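Local coordinates for F5/8 type C domain protein (Bacteroides ovatus, PDB 4ZRX) that probably hydrolyses alpha-L-fucosyl linkages, joining a barrel-shaped fucosidase domain to an F5/8 type C domain of a kind that often binds carbohydrate, at residues A[77-80]-A[81-84]; A[128-131]-A[132-136]; A[288-292]-A[293-297]; A[51-54]-A[55-58]. All coordinates share one frame; numbering follows the deposited sequence.

Contact 1: residues A[77-80]-A[81-84]; sequences AEQW and VRTL
Q79 and T83 make the shortest hydrogen bond here: the hydroxyl OG1 of T83 donates to Q79 O at 2.7 Å. The same carbonyl takes the regular helical bond from T83 N at 3.1 Å, and the two donors arrive from opposite faces of its plane. Backbone bonds of the usual i to i+4 kind also run from V81 N to A77 O, from R82 N to E78 O at 2.8 Å, and from L84 N to W80 O.

The helix belongs to the beta-alpha-beta crossover between parallel strands 44-48 and 91-97 of the TIM barrel, and W80 and L84 pack inward on L48.

Side-chain contacts are looser. R82 bends at its third torsion (57°), which folds the guanidinium back over the preceding turn, where NH2 lies 3.9 Å from Q79 CG. The Q79 amide is turned 73° from the guanidinium plane and spends OE1 on I337 N. E78 OE1 stays 4.9 Å from R82 NH1, opposite charges that are not in contact, though they probably attract weakly. A leucine in place of R82 would probably leave E78 without this nearby positive charge and take away the group that crosses Q79 CG.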
ATOM      1  N   ALA A  77       4.843  24.185   0.588  1.00 21.86           N
ATOM      2  CA  ALA A  77       5.262  23.044  -0.184  1.00 20.67           C
ATOM      3  C   ALA A  77       6.715  22.617   0.024  1.00 21.54           C
ATOM      4  O   ALA A  77       7.036  21.417  -0.182  1.00 21.44           O
ATOM      5  CB  ALA A  77       5.002  23.237  -1.639  1.00 20.85           C
ATOM      6  N   GLU A  78       7.570  23.535   0.474  1.00 22.61           N
ATOM      7  CA  GLU A  78       8.932  23.176   0.905  1.00 23.94           C
ATOM      8  C   GLU A  78       8.880  22.211   2.094  1.00 22.60           C
ATOM      9  O   GLU A  78       9.681  21.300   2.184  1.00 22.54           O
ATOM     10  CB  GLU A  78       9.850  24.350   1.267  1.00 27.11           C
ATOM     11  CG  GLU A  78      10.133  25.312   0.152  1.00 30.66           C
ATOM     12  CD  GLU A  78      11.276  26.331   0.493  1.00 33.62           C
ATOM     13  OE1 GLU A  78      11.915  26.162   1.535  1.00 36.06           O
ATOM     14  OE2 GLU A  78      11.515  27.247  -0.302  1.00 38.65           O
ATOM     15  N   GLN A  79       7.913  22.414   2.999  1.00 22.31           N
ATOM     16  CA  GLN A  79       7.740  21.522   4.140  1.00 21.11           C
ATOM     17  C   GLN A  79       7.346  20.137   3.675  1.00 20.33           C
ATOM     18  O   GLN A  79       7.845  19.126   4.165  1.00 20.49           O
ATOM     19  CB  GLN A  79       6.742  22.095   5.126  1.00 21.42           C
ATOM     20  CG  GLN A  79       6.559  21.276   6.387  1.00 22.33           C
ATOM     21  CD  GLN A  79       5.259  20.435   6.466  1.00 21.73           C
ATOM     22  OE1 GLN A  79       4.559  20.189   5.482  1.00 20.35           O
ATOM     23  NE2 GLN A  79       4.945  20.012   7.682  1.00 21.89           N
ATOM     24  N   TRP A  80       6.471  20.085   2.671  1.00 19.32           N
ATOM     25  CA  TRP A  80       6.117  18.804   2.086  1.00 18.54           C
ATOM     26  C   TRP A  80       7.359  18.079   1.518  1.00 18.67           C
ATOM     27  O   TRP A  80       7.602  16.915   1.800  1.00 18.24           O
ATOM     28  CB  TRP A  80       5.079  18.901   0.959  1.00 17.97           C
ATOM     29  CG  TRP A  80       3.856  19.687   1.203  1.00 17.64           C
ATOM     30  CD1 TRP A  80       3.434  20.223   2.372  1.00 18.30           C
ATOM     31  CD2 TRP A  80       2.889  20.042   0.231  1.00 17.62           C
ATOM     32  NE1 TRP A  80       2.236  20.886   2.177  1.00 18.40           N
ATOM     33  CE2 TRP A  80       1.915  20.810   0.859  1.00 17.90           C
ATOM     34  CE3 TRP A  80       2.746  19.776  -1.142  1.00 17.96           C
ATOM     35  CZ2 TRP A  80       0.823  21.339   0.189  1.00 18.36           C
ATOM     36  CZ3 TRP A  80       1.664  20.327  -1.790  1.00 19.33           C
ATOM     37  CH2 TRP A  80       0.718  21.087  -1.121  1.00 18.56           C
ATOM     38  N   VAL A  81       8.077  18.758   0.629  1.00 19.02           N
ATOM     39  CA  VAL A  81       9.127  18.110  -0.110  1.00 19.12           C
ATOM     40  C   VAL A  81      10.305  17.812   0.785  1.00 19.36           C
ATOM     41  O   VAL A  81      10.925  16.738   0.658  1.00 19.67           O
ATOM     42  CB  VAL A  81       9.544  18.896  -1.353  1.00 19.78           C
ATOM     43  CG1 VAL A  81      10.691  18.215  -2.034  1.00 19.87           C
ATOM     44  CG2 VAL A  81       8.377  19.045  -2.334  1.00 19.53           C
ATOM     45  N   ARG A  82      10.629  18.700   1.710  1.00 21.44           N
ATOM     46  CA  ARG A  82      11.743  18.430   2.640  1.00 23.10           C
ATOM     47  C   ARG A  82      11.433  17.153   3.468  1.00 22.22           C
ATOM     48  O   ARG A  82      12.273  16.258   3.640  1.00 22.28           O
ATOM     49  CB  ARG A  82      11.975  19.597   3.592  1.00 26.07           C
ATOM     50  CG  ARG A  82      13.148  19.400   4.590  1.00 28.70           C
ATOM     51  CD  ARG A  82      13.368  20.613   5.545  1.00 32.80           C
ATOM     52  NE  ARG A  82      12.190  20.957   6.334  1.00 33.73           N
ATOM     53  CZ  ARG A  82      11.352  21.979   6.101  1.00 37.78           C
ATOM     54  NH1 ARG A  82      11.478  22.814   5.063  1.00 37.96           N
ATOM     55  NH2 ARG A  82      10.318  22.153   6.918  1.00 40.34           N
ATOM     56  N   THR A  83      10.207  17.095   3.979  1.00 21.77           N
ATOM     57  CA  THR A  83       9.758  15.962   4.761  1.00 21.52           C
ATOM     58  C   THR A  83       9.896  14.669   3.941  1.00 20.83           C
ATOM     59  O   THR A  83      10.465  13.677   4.418  1.00 20.73           O
ATOM     60  CB  THR A  83       8.333  16.147   5.169  1.00 22.81           C
ATOM     61  OG1 THR A  83       8.247  17.261   6.067  1.00 23.71           O
ATOM     62  CG2 THR A  83       7.775  14.910   5.877  1.00 23.68           C
ATOM     63  N   LEU A  84       9.413  14.717   2.709  1.00 19.71           N
ATOM     64  CA  LEU A  84       9.375  13.522   1.874  1.00 19.05           C
ATOM     65  C   LEU A  84      10.768  13.116   1.351  1.00 18.75           C
ATOM     66  O   LEU A  84      11.082  11.931   1.232  1.00 18.04           O
ATOM     67  CB  LEU A  84       8.388  13.746   0.719  1.00 19.66           C
ATOM     68  CG  LEU A  84       6.938  13.886   1.278  1.00 19.95           C
ATOM     69  CD1 LEU A  84       6.006  14.335   0.177  1.00 20.17           C
ATOM     70  CD2 LEU A  84       6.435  12.573   1.897  1.00 20.23           C
TER

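Contact 2: residues A[128-131]-A[132-136]; sequences KELR and AACDK
R131 reaches forward one helical turn to D135, and its side chain can be followed out atom by atom. CB leaves the helix close to the next backbone nitrogen, A132 N, at 3.3 Å. CG stands anti to the backbone N (chi1 -162°) and already lies 4.1 Å from D135 OD1. The chain then bends at chi2 (70°) and runs on extended, so that the guanidinium comes to lie beside the following turn rather than pointing straight off the helix. NE makes a weak hydrogen bond to Y176 O. At the tip the two nitrogens part company: NH2 donates to E178 O, while NH1 turns back to form a salt bridge with D135 OD1 at 2.9 Å and rests 3.6 Å from C134 CB. The guanidinium and carboxylate planes are 50° apart, and a single oxygen carries the bridge. All three guanidinium nitrogens are thus engaged, which should fix the rotation of the group and leave it little freedom to swing.

Beneath the ion pair the main chain is regular, with D135 N bonded to R131 O at 2.9 Å and C134 N to L130 O at 2.8 Å. On the inward side L130 CD1 approaches C134 SG at 4.2 Å, and both residues pack against V92 and F141. With an ion pair on the outer side and L130 and C134 packed toward the strands, helix 126-137 is amphipathic, as outer helices of a TIM barrel usually are; it makes the crossover from strand 91-97 to strand 140-145.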
ATOM      1  N   LYS A 128       2.843  25.222  -8.962  1.00 19.28           N
ATOM      2  CA  LYS A 128       4.029  26.013  -9.009  1.00 20.89           C
ATOM      3  C   LYS A 128       4.811  25.960  -7.708  1.00 20.22           C
ATOM      4  O   LYS A 128       6.034  25.802  -7.739  1.00 20.22           O
ATOM      5  CB  LYS A 128       3.670  27.468  -9.357  1.00 23.81           C
ATOM      6  CG  LYS A 128       4.929  28.378  -9.515  1.00 27.60           C
ATOM      7  CD  LYS A 128       4.544  29.804  -9.966  1.00 31.83           C
ATOM      8  CE  LYS A 128       3.677  30.475  -8.955  1.00 37.08           C
ATOM      9  NZ  LYS A 128       3.989  30.226  -7.479  1.00 39.68           N
ATOM     10  N   GLU A 129       4.149  26.113  -6.563  1.00 19.76           N
ATOM     11  CA  GLU A 129       4.845  26.075  -5.301  1.00 20.21           C
ATOM     12  C   GLU A 129       5.508  24.698  -5.080  1.00 19.65           C
ATOM     13  O   GLU A 129       6.637  24.641  -4.580  1.00 19.11           O
ATOM     14  CB  GLU A 129       3.917  26.388  -4.144  1.00 21.62           C
ATOM     15  CG  GLU A 129       3.341  27.789  -4.266  1.00 24.29           C
ATOM     16  CD  GLU A 129       2.889  28.446  -2.979  1.00 28.26           C
ATOM     17  OE1 GLU A 129       3.375  28.073  -1.907  1.00 29.60           O
ATOM     18  OE2 GLU A 129       2.094  29.446  -3.072  1.00 31.54           O
ATOM     19  N   LEU A 130       4.806  23.629  -5.458  1.00 19.14           N
ATOM     20  CA  LEU A 130       5.378  22.292  -5.335  1.00 18.49           C
ATOM     21  C   LEU A 130       6.597  22.161  -6.252  1.00 19.03           C
ATOM     22  O   LEU A 130       7.650  21.623  -5.849  1.00 19.04           O
ATOM     23  CB  LEU A 130       4.359  21.196  -5.671  1.00 18.02           C
ATOM     24  CG  LEU A 130       4.919  19.778  -5.538  1.00 17.77           C
ATOM     25  CD1 LEU A 130       5.444  19.506  -4.172  1.00 18.16           C
ATOM     26  CD2 LEU A 130       3.790  18.809  -5.894  1.00 18.49           C
ATOM     27  N   ARG A 131       6.474  22.635  -7.492  1.00 20.43           N
ATOM     28  CA  ARG A 131       7.629  22.537  -8.393  1.00 21.61           C
ATOM     29  C   ARG A 131       8.823  23.286  -7.898  1.00 21.62           C
ATOM     30  O   ARG A 131       9.937  22.784  -8.062  1.00 21.31           O
ATOM     31  CB  ARG A 131       7.317  22.880  -9.854  1.00 23.49           C
ATOM     32  CG  ARG A 131       8.405  22.350 -10.925  1.00 25.03           C
ATOM     33  CD  ARG A 131       8.249  20.820 -10.940  1.00 25.06           C
ATOM     34  NE  ARG A 131       9.171  20.093 -11.855  1.00 24.29           N
ATOM     35  CZ  ARG A 131      10.403  19.746 -11.549  1.00 25.01           C
ATOM     36  NH1 ARG A 131      11.010  20.093 -10.429  1.00 24.62           N
ATOM     37  NH2 ARG A 131      11.032  18.949 -12.365  1.00 27.91           N
ATOM     38  N   ALA A 132       8.632  24.476  -7.316  1.00 20.84           N
ATOM     39  CA  ALA A 132       9.725  25.238  -6.735  1.00 21.14           C
ATOM     40  C   ALA A 132      10.449  24.481  -5.590  1.00 20.73           C
ATOM     41  O   ALA A 132      11.675  24.458  -5.538  1.00 21.11           O
ATOM     42  CB  ALA A 132       9.221  26.601  -6.266  1.00 21.36           C
ATOM     43  N   ALA A 133       9.667  23.822  -4.749  1.00 19.26           N
ATOM     44  CA  ALA A 133      10.186  22.987  -3.679  1.00 19.94           C
ATOM     45  C   ALA A 133      10.902  21.748  -4.251  1.00 19.76           C
ATOM     46  O   ALA A 133      11.994  21.435  -3.778  1.00 20.13           O
ATOM     47  CB  ALA A 133       9.158  22.628  -2.713  1.00 19.46           C
ATOM     48  N   CYS A 134      10.383  21.155  -5.329  1.00 19.48           N
ATOM     49  CA  CYS A 134      11.107  20.062  -5.960  1.00 20.39           C
ATOM     50  C   CYS A 134      12.430  20.529  -6.545  1.00 21.79           C
ATOM     51  O   CYS A 134      13.424  19.797  -6.481  1.00 22.35           O
ATOM     52  CB  CYS A 134      10.326  19.381  -7.018  1.00 20.17           C
ATOM     53  SG  CYS A 134       8.860  18.455  -6.375  1.00 20.21           S
ATOM     54  N   ASP A 135      12.431  21.720  -7.157  1.00 22.06           N
ATOM     55  CA  ASP A 135      13.676  22.352  -7.652  1.00 23.89           C
ATOM     56  C   ASP A 135      14.719  22.493  -6.550  1.00 24.72           C
ATOM     57  O   ASP A 135      15.896  22.144  -6.758  1.00 26.42           O
ATOM     58  CB  ASP A 135      13.425  23.734  -8.237  1.00 24.43           C
ATOM     59  CG  ASP A 135      12.641  23.721  -9.561  1.00 25.11           C
ATOM     60  OD1 ASP A 135      12.418  22.631 -10.172  1.00 24.85           O
ATOM     61  OD2 ASP A 135      12.251  24.862  -9.982  1.00 24.70           O
ATOM     62  N   LYS A 136      14.304  22.915  -5.366  1.00 24.43           N
ATOM     63  CA  LYS A 136      15.214  23.146  -4.257  1.00 26.08           C
ATOM     64  C   LYS A 136      15.851  21.855  -3.750  1.00 25.92           C
ATOM     65  O   LYS A 136      17.065  21.814  -3.505  1.00 25.58           O
ATOM     66  CB  LYS A 136      14.490  23.854  -3.088  1.00 28.18           C
ATOM     67  CG  LYS A 136      15.306  24.020  -1.824  1.00 30.70           C
ATOM     68  CD  LYS A 136      14.563  24.856  -0.863  1.00 34.19           C
ATOM     69  CE  LYS A 136      15.089  24.767   0.575  1.00 36.66           C
ATOM     70  NZ  LYS A 136      15.902  25.892   0.864  1.00 39.35           N
TER

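Contact 3: residues A[288-292]-A[293-297]; sequences DVSIR and PGWFY
S290 OG is held by three groups: it donates to G294 O at 2.7 Å, accepts from R292 N at 3.2 Å, and also accepts from N328 ND2. The bond from R292 N makes an ST turn, which bends the chain as strand 279-290 ends, and the bond to G294 closes the loop back on the serine.

The methylene of the same serine lies over one face of W295, a CH-pi contact with CB 4.2 Å from the centroid of the six-membered ring. Around the far rim, W295 CH2 comes within 3.6 Å of V289 N and 3.7 Å of D288 OD2, while the other oxygen, OD1, accepts from W226 NE1. H49 stacks on this indole, and E230 takes its NE1 hydrogen.

Farther along, Y297 CE1 sits over one face of the R292 guanidinium, 3.5 Å from NH2, the two planes inclined at 41°. A water accepts from R292 NH1 and donates to F296 O.

Strand 279-290 ends here at the mouth of the barrel, where TIM-barrel enzymes carry their active sites, and a 1,2-ethanediol, probably from the crystallisation liquor, lies near W295, consistent with a pocket there. Salt bridges to D341 and D302 give the arginine two carboxylates, which probably balance its buried charge.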
ATOM      1  N   ASP A 288      -0.459   1.466  -4.772  1.00 12.89           N
ATOM      2  CA  ASP A 288      -0.822   2.751  -4.232  1.00 13.53           C
ATOM      3  C   ASP A 288      -1.584   2.556  -2.923  1.00 13.47           C
ATOM      4  O   ASP A 288      -2.496   1.726  -2.847  1.00 15.53           O
ATOM      5  CB  ASP A 288      -1.589   3.652  -5.214  1.00 13.43           C
ATOM      6  CG  ASP A 288      -2.923   3.109  -5.673  1.00 14.87           C
ATOM      7  OD1 ASP A 288      -3.107   1.885  -5.806  1.00 15.89           O
ATOM      8  OD2 ASP A 288      -3.826   3.962  -5.951  1.00 16.29           O
ATOM      9  N   VAL A 289      -1.225   3.302  -1.890  1.00 13.48           N
ATOM     10  CA  VAL A 289      -1.900   3.158  -0.617  1.00 12.86           C
ATOM     11  C   VAL A 289      -1.746   4.411   0.150  1.00 13.55           C
ATOM     12  O   VAL A 289      -0.737   5.115  -0.013  1.00 13.71           O
ATOM     13  CB  VAL A 289      -1.362   1.898   0.142  1.00 13.68           C
ATOM     14  CG1 VAL A 289       0.115   2.027   0.435  1.00 13.52           C
ATOM     15  CG2 VAL A 289      -2.134   1.610   1.395  1.00 14.19           C
ATOM     16  N   SER A 290      -2.695   4.698   1.022  1.00 13.40           N
ATOM     17  CA  SER A 290      -2.556   5.875   1.865  1.00 13.46           C
ATOM     18  C   SER A 290      -1.993   5.579   3.249  1.00 14.21           C
ATOM     19  O   SER A 290      -2.160   4.503   3.784  1.00 14.71           O
ATOM     20  CB  SER A 290      -3.926   6.574   1.977  1.00 13.59           C
ATOM     21  OG  SER A 290      -3.858   7.779   2.720  1.00 14.18           O
ATOM     22  N   ILE A 291      -1.261   6.527   3.779  1.00 13.92           N
ATOM     23  CA  ILE A 291      -0.807   6.487   5.191  1.00 14.78           C
ATOM     24  C   ILE A 291      -1.930   6.551   6.201  1.00 16.00           C
ATOM     25  O   ILE A 291      -1.720   6.194   7.400  1.00 16.19           O
ATOM     26  CB  ILE A 291       0.288   7.531   5.470  1.00 15.90           C
ATOM     27  CG1 ILE A 291       1.211   7.024   6.567  1.00 17.20           C
ATOM     28  CG2 ILE A 291      -0.332   8.908   5.762  1.00 16.07           C
ATOM     29  CD1 ILE A 291       2.412   7.986   6.872  1.00 18.42           C
ATOM     30  N   ARG A 292      -3.095   7.008   5.743  1.00 15.67           N
ATOM     31  CA  ARG A 292      -4.305   7.127   6.562  1.00 16.82           C
ATOM     32  C   ARG A 292      -5.399   6.281   5.947  1.00 17.26           C
ATOM     33  O   ARG A 292      -5.235   5.778   4.838  1.00 16.77           O
ATOM     34  CB  ARG A 292      -4.760   8.593   6.597  1.00 16.73           C
ATOM     35  CG  ARG A 292      -3.875   9.500   7.456  1.00 17.98           C
ATOM     36  CD  ARG A 292      -3.728  10.923   6.943  1.00 18.48           C
ATOM     37  NE  ARG A 292      -3.121  11.740   7.987  1.00 19.68           N
ATOM     38  CZ  ARG A 292      -3.789  12.365   8.956  1.00 20.55           C
ATOM     39  NH1 ARG A 292      -5.120  12.433   8.997  1.00 20.48           N
ATOM     40  NH2 ARG A 292      -3.091  13.024   9.856  1.00 21.27           N
ATOM     41  N   PRO A 293      -6.554   6.164   6.601  1.00 17.84           N
ATOM     42  CA  PRO A 293      -7.626   5.375   5.954  1.00 19.00           C
ATOM     43  C   PRO A 293      -8.123   6.000   4.638  1.00 18.57           C
ATOM     44  O   PRO A 293      -8.331   5.275   3.665  1.00 19.65           O
ATOM     45  CB  PRO A 293      -8.725   5.369   7.003  1.00 19.14           C
ATOM     46  CG  PRO A 293      -7.995   5.423   8.273  1.00 20.01           C
ATOM     47  CD  PRO A 293      -6.846   6.378   8.027  1.00 19.08           C
ATOM     48  N   GLY A 294      -8.284   7.318   4.617  1.00 17.86           N
ATOM     49  CA  GLY A 294      -8.688   8.043   3.430  1.00 17.27           C
ATOM     50  C   GLY A 294      -7.460   8.606   2.668  1.00 16.30           C
ATOM     51  O   GLY A 294      -6.355   8.608   3.185  1.00 16.96           O
ATOM     52  N   TRP A 295      -7.672   8.993   1.425  1.00 16.20           N
ATOM     53  CA  TRP A 295      -6.676   9.656   0.617  1.00 15.14           C
ATOM     54  C   TRP A 295      -6.503  11.103   0.957  1.00 15.54           C
ATOM     55  O   TRP A 295      -5.388  11.634   0.914  1.00 14.97           O
ATOM     56  CB  TRP A 295      -7.003   9.483  -0.880  1.00 15.03           C
ATOM     57  CG  TRP A 295      -7.035   8.050  -1.346  1.00 15.71           C
ATOM     58  CD1 TRP A 295      -8.141   7.275  -1.564  1.00 16.12           C
ATOM     59  CD2 TRP A 295      -5.906   7.263  -1.668  1.00 15.19           C
ATOM     60  NE1 TRP A 295      -7.755   6.016  -1.986  1.00 17.05           N
ATOM     61  CE2 TRP A 295      -6.376   5.987  -2.044  1.00 16.14           C
ATOM     62  CE3 TRP A 295      -4.553   7.516  -1.711  1.00 14.95           C
ATOM     63  CZ2 TRP A 295      -5.500   4.968  -2.483  1.00 16.29           C
ATOM     64  CZ3 TRP A 295      -3.693   6.508  -2.075  1.00 15.68           C
ATOM     65  CH2 TRP A 295      -4.168   5.250  -2.489  1.00 15.66           C
ATOM     66  N   PHE A 296      -7.608  11.819   1.177  1.00 15.71           N
ATOM     67  CA  PHE A 296      -7.521  13.210   1.541  1.00 16.00           C
ATOM     68  C   PHE A 296      -7.385  13.338   3.042  1.00 16.55           C
ATOM     69  O   PHE A 296      -7.607  12.371   3.782  1.00 18.07           O
ATOM     70  CB  PHE A 296      -8.706  14.006   1.010  1.00 16.54           C
ATOM     71  CG  PHE A 296      -8.628  14.247  -0.468  1.00 16.02           C
ATOM     72  CD1 PHE A 296      -9.116  13.312  -1.354  1.00 16.17           C
ATOM     73  CD2 PHE A 296      -7.992  15.358  -0.975  1.00 16.81           C
ATOM     74  CE1 PHE A 296      -9.021  13.516  -2.737  1.00 16.21           C
ATOM     75  CE2 PHE A 296      -7.884  15.548  -2.330  1.00 16.63           C
ATOM     76  CZ  PHE A 296      -8.387  14.650  -3.203  1.00 16.53           C
ATOM     77  N   TYR A 297      -6.925  14.500   3.470  1.00 17.03           N
ATOM     78  CA  TYR A 297      -6.709  14.767   4.887  1.00 16.94           C
ATOM     79  C   TYR A 297      -8.045  14.867   5.648  1.00 17.86           C
ATOM     80  O   TYR A 297      -8.941  15.649   5.255  1.00 17.82           O
ATOM     81  CB  TYR A 297      -5.920  16.028   5.088  1.00 16.93           C
ATOM     82  CG  TYR A 297      -5.750  16.285   6.541  1.00 17.35           C
ATOM     83  CD1 TYR A 297      -4.704  15.690   7.276  1.00 17.58           C
ATOM     84  CD2 TYR A 297      -6.663  17.085   7.199  1.00 18.26           C
ATOM     85  CE1 TYR A 297      -4.605  15.885   8.645  1.00 18.54           C
ATOM     86  CE2 TYR A 297      -6.555  17.344   8.590  1.00 19.43           C
ATOM     87  CZ  TYR A 297      -5.532  16.726   9.300  1.00 19.73           C
ATOM     88  OH  TYR A 297      -5.402  16.938  10.669  1.00 21.48           O
TER
HETATM   89  O   HOH W   1      -6.903  11.584   6.445  1.00 19.47           O

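Contact 4: residues A[51-54]-A[55-58]; sequences GINT and FTGR
T54 and F55 send their side chains the same way, side by side, with the methyl CG2 of T54 lying over one face of the F55 ring at 4.2 Å from CE2. The first torsion of T54 (-53°) settles both of its branches: CG2 is turned to the phenyl group, while OG1, anti to the carbonyl carbon, swings back along the helix and accepts from G51 N at 3.1 Å. With an alanine here, G51 N would probably be left without its acceptor and the covered face of F55 would lose its methyl neighbour. The ring edge of F55 faces the carbonyl of G51, CD2 standing 3.4 Å from G51 O.

T56 puts its OG1 between the backbone N and the carbonyl carbon (chi1 60°). That places the hydroxyl beside N53, and a water joins the two: it receives from T56 OG1 at 2.6 Å and gives to N53 OD1 at 2.7 Å. N53 CB also lies 3.2 Å from R58 O, a buried carbonyl that has no polar partner in the model.

The main chain winds tightly. I52 O accepts from both F55 N and T56 N, and N53 O accepts from G57 N at 3.0 Å before the positive phi of G57 (81°) turns the chain out of the helix.

This short helix, 52-56, follows barrel strand 44-48 and precedes helix 77-86. I52 and N53 touch D100 in a loop, T54 O receives R333 NE, and the F55 ring meets that of F70.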
ATOM      1  N   GLY A  51      -6.589  19.263  -2.271  1.00 16.37           N
ATOM      2  CA  GLY A  51      -7.524  20.010  -3.106  1.00 17.29           C
ATOM      3  C   GLY A  51      -8.693  20.543  -2.331  1.00 18.22           C
ATOM      4  O   GLY A  51      -8.628  20.728  -1.098  1.00 17.94           O
ATOM      5  N   ILE A  52      -9.783  20.790  -3.050  1.00 18.92           N
ATOM      6  CA  ILE A  52     -10.960  21.295  -2.370  1.00 20.45           C
ATOM      7  C   ILE A  52     -11.527  20.240  -1.387  1.00 20.14           C
ATOM      8  O   ILE A  52     -12.066  20.609  -0.344  1.00 20.19           O
ATOM      9  CB  ILE A  52     -11.965  21.782  -3.415  1.00 22.05           C
ATOM     10  CG1 ILE A  52     -12.954  22.777  -2.783  1.00 24.60           C
ATOM     11  CG2 ILE A  52     -12.602  20.616  -4.075  1.00 21.93           C
ATOM     12  CD1 ILE A  52     -13.218  23.936  -3.662  1.00 25.48           C
ATOM     13  N   ASN A  53     -11.324  18.957  -1.670  1.00 19.88           N
ATOM     14  CA  ASN A  53     -11.793  17.897  -0.773  1.00 19.75           C
ATOM     15  C   ASN A  53     -11.152  17.993   0.600  1.00 19.94           C
ATOM     16  O   ASN A  53     -11.746  17.576   1.616  1.00 20.21           O
ATOM     17  CB  ASN A  53     -11.500  16.515  -1.315  1.00 19.48           C
ATOM     18  CG  ASN A  53     -12.301  16.141  -2.509  1.00 20.26           C
ATOM     19  OD1 ASN A  53     -13.162  16.866  -3.002  1.00 21.48           O
ATOM     20  ND2 ASN A  53     -12.007  14.974  -3.005  1.00 20.22           N
ATOM     21  N   THR A  54      -9.923  18.527   0.661  1.00 18.72           N
ATOM     22  CA  THR A  54      -9.263  18.718   1.931  1.00 18.50           C
ATOM     23  C   THR A  54     -10.095  19.631   2.844  1.00 20.10           C
ATOM     24  O   THR A  54     -10.075  19.476   4.076  1.00 20.06           O
ATOM     25  CB  THR A  54      -7.880  19.368   1.712  1.00 19.13           C
ATOM     26  OG1 THR A  54      -7.139  18.610   0.754  1.00 18.38           O
ATOM     27  CG2 THR A  54      -7.097  19.507   3.008  1.00 19.20           C
ATOM     28  N   PHE A  55     -10.805  20.583   2.231  1.00 19.46           N
ATOM     29  CA  PHE A  55     -11.574  21.608   2.949  1.00 20.71           C
ATOM     30  C   PHE A  55     -13.028  21.249   3.172  1.00 22.30           C
ATOM     31  O   PHE A  55     -13.685  21.851   4.040  1.00 23.85           O
ATOM     32  CB  PHE A  55     -11.413  22.970   2.271  1.00 20.01           C
ATOM     33  CG  PHE A  55      -9.993  23.421   2.306  1.00 19.88           C
ATOM     34  CD1 PHE A  55      -9.495  24.124   3.383  1.00 20.10           C
ATOM     35  CD2 PHE A  55      -9.122  23.009   1.309  1.00 19.06           C
ATOM     36  CE1 PHE A  55      -8.136  24.479   3.448  1.00 20.29           C
ATOM     37  CE2 PHE A  55      -7.772  23.318   1.387  1.00 18.65           C
ATOM     38  CZ  PHE A  55      -7.280  24.044   2.465  1.00 18.80           C
ATOM     39  N   THR A  56     -13.552  20.302   2.392  1.00 22.27           N
ATOM     40  CA  THR A  56     -14.924  19.865   2.602  1.00 22.14           C
ATOM     41  C   THR A  56     -15.054  18.610   3.457  1.00 23.16           C
ATOM     42  O   THR A  56     -16.149  18.290   3.930  1.00 23.21           O
ATOM     43  CB  THR A  56     -15.599  19.540   1.254  1.00 22.34           C
ATOM     44  OG1 THR A  56     -14.877  18.494   0.576  1.00 21.46           O
ATOM     45  CG2 THR A  56     -15.658  20.741   0.411  1.00 23.05           C
ATOM     46  N   GLY A  57     -13.968  17.869   3.598  1.00 23.00           N
ATOM     47  CA  GLY A  57     -13.959  16.606   4.299  1.00 23.96           C
ATOM     48  C   GLY A  57     -14.449  15.434   3.484  1.00 24.08           C
ATOM     49  O   GLY A  57     -14.715  14.411   4.029  1.00 26.38           O
ATOM     50  N   ARG A  58     -14.521  15.555   2.171  1.00 24.06           N
ATOM     51  CA  ARG A  58     -15.014  14.502   1.332  1.00 24.83           C
ATOM     52  C   ARG A  58     -13.868  13.700   0.716  1.00 23.69           C
ATOM     53  O   ARG A  58     -12.827  14.238   0.477  1.00 24.81           O
ATOM     54  CB  ARG A  58     -15.825  15.111   0.204  1.00 26.17           C
ATOM     55  CG  ARG A  58     -17.119  15.702   0.703  1.00 28.76           C
ATOM     56  CD  ARG A  58     -17.818  16.308  -0.445  1.00 32.19           C
ATOM     57  NE  ARG A  58     -19.050  16.886   0.032  1.00 35.47           N
ATOM     58  CZ  ARG A  58     -19.754  17.830  -0.573  1.00 38.18           C
ATOM     59  NH1 ARG A  58     -19.374  18.385  -1.749  1.00 38.62           N
ATOM     60  NH2 ARG A  58     -20.861  18.246   0.059  1.00 37.30           N
TER
HETATM   61  O   HOH W   2     -15.175  18.269  -1.972  1.00 25.01           O

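How the contacts relate
Along the chain the order is contact 4, contact 1, contact 2, contact 3, all within the fucosidase barrel. Contacts 1 and 2 lie on neighbouring outer helices, 77-86 and 126-137, with centres 9 Å apart; V81 CG2 meets L130 CD1 at 3.5 Å. Contact 3 begins on the last residues of strand 279-290 and contact 4 comes just after strand 44-48; their centres are 13 Å apart, and they meet where the F296 ring packs on N53 and T54. The two pairs do not touch: contact 1 is about 18 Å from contact 3 between centres, and contact 2 about 23 Å from contacts 3 and 4. One pair thus builds the barrel's outer wall; the other lies in the segments at and just beyond the ends of its strands.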